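Local coordinates for protein glucosamine--fructose-6-phosphate aminotransferase [isomerizing] (Francisella tularensis subsp. tularensis, PDB 3TBF) that probably converts fructose 6-phosphate to glucosamine 6-phosphate, the construct being the C-terminal isomerase part, which would use ammonia released from glutamine by the absent glutaminase domain, at residues 21-26 / 203-208; 27-31 / 151-155. All coordinates share one frame; numbering follows the deposited sequence.

Contact 1 of 2, residues 21-26 / 203-208; sequences QPEAVS and IRALVM
Pro-22 and Val-207 make the tightest apolar touch between two nearly antiparallel helices, whose short axes approach to 8.8 Å at 164°. The proline ring lies in the interface: its CG is 3.6 Å from Val-207 CG1, the methyl that chi1 of 165° sets anti to the valine's own nitrogen. The selenomethionine Met-208 arrives from another direction, its chain bent at chi2 and chi3, to rest its CE 3.9 Å from Pro-22 CG. One turn along helix 21-30, Val-25 CG1 meets Ile-203 CG2 at 3.9 Å, the two side chains crossing at about a right angle.

The polar part belongs to Arg-204. Its chain runs extended from CG to NE, laying CD 3.8 Å from Pro-22 O and carrying the guanidinium over the backbone, so that Pro-22 C and Glu-23 CA sit over one face, toward its rim. Near the plane, at the edge, NH1 gives a weak hydrogen bond to Ser-26 OG, 3.3 Å long and bent to 129°. The carboxylate of Glu-23 makes no salt bridge to it: Glu-23 OE1 and Arg-204 NH2 are 6.3 Å apart.

Helix 165-184 lies beneath Val-25 and Ile-203, both touching Val-172. This is antiparallel helix-helix packing, joining helix 21-30 to helix 203-211.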
loop_
_atom_site.group_PDB
_atom_site.type_symbol
_atom_site.label_atom_id
_atom_site.label_comp_id
_atom_site.label_asym_id
_atom_site.label_seq_id
_atom_site.Cartn_x
_atom_site.Cartn_y
_atom_site.Cartn_z
ATOM N N GLN A 21 10.581 24.138 9.682
ATOM C CA GLN A 21 11.221 22.919 9.212
ATOM C C GLN A 21 12.682 23.065 8.915
ATOM O O GLN A 21 13.447 22.184 9.156
ATOM C CB GLN A 21 10.452 22.327 8.019
ATOM C CG GLN A 21 9.180 21.669 8.481
ATOM C CD GLN A 21 8.356 21.155 7.388
ATOM O OE1 GLN A 21 8.104 19.922 7.270
ATOM N NE2 GLN A 21 7.833 22.075 6.607
ATOM N N PRO A 22 13.096 24.191 8.391
ATOM C CA PRO A 22 14.551 24.349 8.207
ATOM C C PRO A 22 15.353 24.262 9.501
ATOM O O PRO A 22 16.377 23.625 9.526
ATOM C CB PRO A 22 14.673 25.746 7.591
ATOM C CG PRO A 22 13.415 25.883 6.860
ATOM C CD PRO A 22 12.368 25.316 7.807
ATOM N N GLU A 23 14.874 24.893 10.554
ATOM C CA GLU A 23 15.479 24.767 11.892
ATOM C C GLU A 23 15.367 23.303 12.383
ATOM O O GLU A 23 16.341 22.675 12.798
ATOM C CB GLU A 23 14.774 25.752 12.855
ATOM C CG GLU A 23 15.373 25.855 14.246
ATOM C CD GLU A 23 14.446 26.574 15.278
ATOM O OE1 GLU A 23 13.491 27.283 14.820
ATOM O OE2 GLU A 23 14.670 26.402 16.525
ATOM N N ALA A 24 14.184 22.744 12.287
ATOM C CA ALA A 24 13.944 21.394 12.792
ATOM C C ALA A 24 14.795 20.353 12.095
ATOM O O ALA A 24 15.398 19.479 12.722
ATOM C CB ALA A 24 12.472 21.029 12.646
ATOM N N VAL A 25 14.828 20.444 10.783
ATOM C CA VAL A 25 15.667 19.576 10.011
ATOM C C VAL A 25 17.106 19.676 10.427
ATOM O O VAL A 25 17.720 18.664 10.805
ATOM C CB VAL A 25 15.506 19.845 8.531
ATOM C CG1 VAL A 25 16.748 19.493 7.796
ATOM C CG2 VAL A 25 14.321 19.032 8.040
ATOM N N SER A 26 17.607 20.899 10.503
ATOM C CA SER A 26 18.989 21.097 10.911
ATOM C C SER A 26 19.313 20.716 12.397
ATOM O O SER A 26 20.365 20.145 12.670
ATOM C CB SER A 26 19.452 22.476 10.492
ATOM O OG SER A 26 19.856 23.147 11.592
ATOM N N ILE A 203 20.073 20.239 3.054
ATOM C CA ILE A 203 18.633 20.277 3.044
ATOM C C ILE A 203 18.031 21.594 3.541
ATOM O O ILE A 203 16.991 22.045 3.056
ATOM C CB ILE A 203 17.975 19.081 3.852
ATOM C CG1 ILE A 203 18.253 17.748 3.145
ATOM C CG2 ILE A 203 16.477 19.275 3.898
ATOM C CD1 ILE A 203 17.714 16.471 3.842
ATOM N N ARG A 204 18.642 22.187 4.544
ATOM C CA ARG A 204 18.110 23.416 5.123
ATOM C C ARG A 204 17.894 24.523 4.086
ATOM O O ARG A 204 16.815 25.089 3.986
ATOM C CB ARG A 204 19.042 23.913 6.206
ATOM C CG ARG A 204 18.585 25.213 6.766
ATOM C CD ARG A 204 19.245 25.579 8.085
ATOM N NE ARG A 204 18.531 26.716 8.688
ATOM C CZ ARG A 204 18.524 27.021 9.982
ATOM N NH1 ARG A 204 19.187 26.279 10.855
ATOM N NH2 ARG A 204 17.855 28.083 10.394
ATOM N N ALA A 205 18.916 24.806 3.296
ATOM C CA ALA A 205 18.794 25.811 2.242
ATOM C C ALA A 205 17.725 25.425 1.222
ATOM O O ALA A 205 16.977 26.253 0.725
ATOM C CB ALA A 205 20.149 26.030 1.546
ATOM N N LEU A 206 17.653 24.152 0.899
ATOM C CA LEU A 206 16.725 23.726 -0.149
ATOM C C LEU A 206 15.271 23.821 0.386
ATOM O O LEU A 206 14.336 24.179 -0.341
ATOM C CB LEU A 206 17.105 22.346 -0.576
ATOM C CG LEU A 206 18.521 22.235 -1.160
ATOM C CD1 LEU A 206 18.769 20.776 -1.519
ATOM C CD2 LEU A 206 18.745 23.140 -2.383
ATOM N N VAL A 207 15.100 23.570 1.677
ATOM C CA VAL A 207 13.788 23.641 2.265
ATOM C C VAL A 207 13.341 25.084 2.290
ATOM O O VAL A 207 12.203 25.420 1.983
ATOM C CB VAL A 207 13.774 22.994 3.656
ATOM C CG1 VAL A 207 12.516 23.382 4.460
ATOM C CG2 VAL A 207 13.898 21.435 3.528
HETATM N N MSE A 208 14.269 25.958 2.627
HETATM C CA MSE A 208 13.969 27.376 2.630
HETATM C C MSE A 208 13.542 27.873 1.248
HETATM O O MSE A 208 12.554 28.607 1.137
HETATM C CB MSE A 208 15.166 28.132 3.159
HETATM C CG MSE A 208 14.935 29.600 3.258
HETATM SE SE MSE A 208 13.681 30.030 4.712
HETATM C CE MSE A 208 14.650 29.607 6.419
#

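Contact 2 of 2, residues 27-31 / 151-155; sequences NTILA and FMTKA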
loop_
_atom_site.group_PDB
_atom_site.type_symbol
_atom_site.label_atom_id
_atom_site.label_comp_id
_atom_site.label_asym_id
_atom_site.label_seq_id
_atom_site.Cartn_x
_atom_site.Cartn_y
_atom_site.Cartn_z
ATOM N N ASN A 27 18.390 20.937 13.322
ATOM C CA ASN A 27 18.554 20.438 14.675
ATOM C C ASN A 27 18.611 18.909 14.740
ATOM O O ASN A 27 19.439 18.347 15.430
ATOM C CB ASN A 27 17.464 20.996 15.581
ATOM C CG ASN A 27 17.706 22.508 15.971
ATOM O OD1 ASN A 27 18.812 23.052 15.839
ATOM N ND2 ASN A 27 16.656 23.162 16.425
ATOM N N THR A 28 17.801 18.218 13.962
ATOM C CA THR A 28 17.861 16.774 13.970
ATOM C C THR A 28 19.218 16.248 13.484
ATOM O O THR A 28 19.767 15.316 14.064
ATOM C CB THR A 28 16.766 16.180 13.114
ATOM O OG1 THR A 28 15.510 16.706 13.558
ATOM C CG2 THR A 28 16.768 14.688 13.237
ATOM N N ILE A 29 19.748 16.824 12.425
ATOM C CA ILE A 29 21.047 16.373 11.924
ATOM C C ILE A 29 22.184 16.654 12.937
ATOM O O ILE A 29 23.031 15.812 13.245
ATOM C CB ILE A 29 21.438 17.113 10.642
ATOM C CG1 ILE A 29 20.534 16.718 9.505
ATOM C CG2 ILE A 29 22.867 16.810 10.252
ATOM C CD1 ILE A 29 20.687 17.589 8.259
ATOM N N LEU A 30 22.171 17.864 13.435
ATOM C CA LEU A 30 23.167 18.332 14.382
ATOM C C LEU A 30 23.333 17.352 15.540
ATOM O O LEU A 30 24.432 17.079 15.959
ATOM C CB LEU A 30 22.778 19.725 14.887
ATOM C CG LEU A 30 23.820 20.848 14.972
ATOM C CD1 LEU A 30 25.135 20.370 15.640
ATOM C CD2 LEU A 30 24.109 21.437 13.582
ATOM N N ALA A 31 22.248 16.799 16.053
ATOM C CA ALA A 31 22.333 15.959 17.245
ATOM C C ALA A 31 23.051 14.626 17.000
ATOM O O ALA A 31 23.390 13.920 17.960
ATOM C CB ALA A 31 20.928 15.711 17.848
ATOM N N PHE A 151 16.384 6.914 18.528
ATOM C CA PHE A 151 16.864 8.047 17.797
ATOM C C PHE A 151 15.793 9.148 17.886
ATOM O O PHE A 151 14.681 8.971 17.386
ATOM C CB PHE A 151 17.109 7.686 16.353
ATOM C CG PHE A 151 17.660 8.803 15.572
ATOM C CD1 PHE A 151 17.053 10.068 15.605
ATOM C CD2 PHE A 151 18.802 8.655 14.839
ATOM C CE1 PHE A 151 17.565 11.151 14.899
ATOM C CE2 PHE A 151 19.337 9.758 14.146
ATOM C CZ PHE A 151 18.693 10.998 14.175
HETATM N N MSE A 152 16.148 10.286 18.502
HETATM C CA MSE A 152 15.199 11.338 18.736
HETATM C C MSE A 152 15.246 12.343 17.577
HETATM O O MSE A 152 16.289 12.811 17.204
HETATM C CB MSE A 152 15.554 12.083 20.035
HETATM C CG MSE A 152 15.697 11.204 21.274
HETATM SE SE MSE A 152 14.087 10.103 21.582
HETATM C CE MSE A 152 12.873 11.642 21.916
ATOM N N THR A 153 14.093 12.666 17.024
ATOM C CA THR A 153 13.944 13.797 16.152
ATOM C C THR A 153 13.906 15.054 17.022
ATOM O O THR A 153 13.736 14.973 18.208
ATOM C CB THR A 153 12.646 13.683 15.341
ATOM O OG1 THR A 153 11.536 13.539 16.255
ATOM C CG2 THR A 153 12.702 12.468 14.392
ATOM N N LYS A 154 14.137 16.215 16.435
ATOM C CA LYS A 154 14.023 17.456 17.169
ATOM C C LYS A 154 12.984 18.276 16.484
ATOM O O LYS A 154 13.288 19.335 15.961
ATOM C CB LYS A 154 15.290 18.250 17.132
ATOM C CG LYS A 154 16.545 17.549 17.595
ATOM C CD LYS A 154 16.329 16.680 18.758
ATOM C CE LYS A 154 17.505 16.676 19.614
ATOM N NZ LYS A 154 17.758 15.362 20.185
ATOM N N ALA A 155 11.771 17.774 16.430
ATOM C CA ALA A 155 10.713 18.520 15.817
ATOM C C ALA A 155 10.105 19.584 16.760
ATOM O O ALA A 155 9.508 20.543 16.262
ATOM C CB ALA A 155 9.646 17.578 15.281
HETATM O O HOH W 1 13.565 22.399 16.758
#
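Thr-28 OG1 is gripped twice: it is hydrogen-bonded to Ala-24 O one turn back in its own helix and accepts the backbone N-H of Lys-154 across the contact. The bond from Lys-154 N to Thr-28 OG1 is 3.2 Å long and fairly straight, at 161°. It ties helix 21-30 to the chain just beyond strand 149-152, which is outermost within this chain in the five-stranded parallel sheet of the first SIS domain, an alpha/beta fold with strand order 2-1-3-4-5.

The two branches of Thr-28 divide the work. With chi1 at -54°, OG1 stands beside the threonine's own nitrogen, while CG2 lies anti to that nitrogen and serves the apolar side. This methyl meets the Phe-151 ring at its edge, near the ring plane, 4.0 Å from CE1, and is also close to Thr-153 CA. Thr-28 and Thr-153 both touch Thr-169 of helix 165-184, and Phe-151 rests on Ala-173, so that helix touches both the strand end and helix 21-30.

Lys-154 lies alongside the helix backbone. Its CB packs 3.8 Å from Asn-27 CB, and CG is 3.7 Å from Asn-27 O. Bends at chi2, chi3 and chi4 then carry the chain along to Ala-31, whose CB is 4.0 Å from Lys-154 NZ, a van der Waals contact at the end of an exposed lysine.

Asn-137 follows the neighbouring strand 129-136; its OD1 accepts a hydrogen bond from Ala-155 N and is also hydrogen-bonded to Thr-153 OG1. These bonds flank Lys-154 in sequence, consistent with a fixed position for its amide. A water completes the seam: it accepts from Asn-27 ND2 and donates to Lys-154 O, 3.2 Å from each of those two atoms.

Helix 21-30 carries both contacts, whose centres lie about 12 Å apart: its first turns face helix 203-211 in contact 1, and its last turn meets the end of strand 149-152 in contact 2. The two meet directly where Ala-24 CB packs 3.8 Å from Lys-154 O. Helix 165-184 runs behind both, with Thr-169 touching Ala-24 of contact 1 and Val-172 touching Ile-29 farther along. Both segments of contact 2 fall between those of contact 1 in sequence. In space, helix 21-30 joins the edge of the first parallel sheet to helix 203-211.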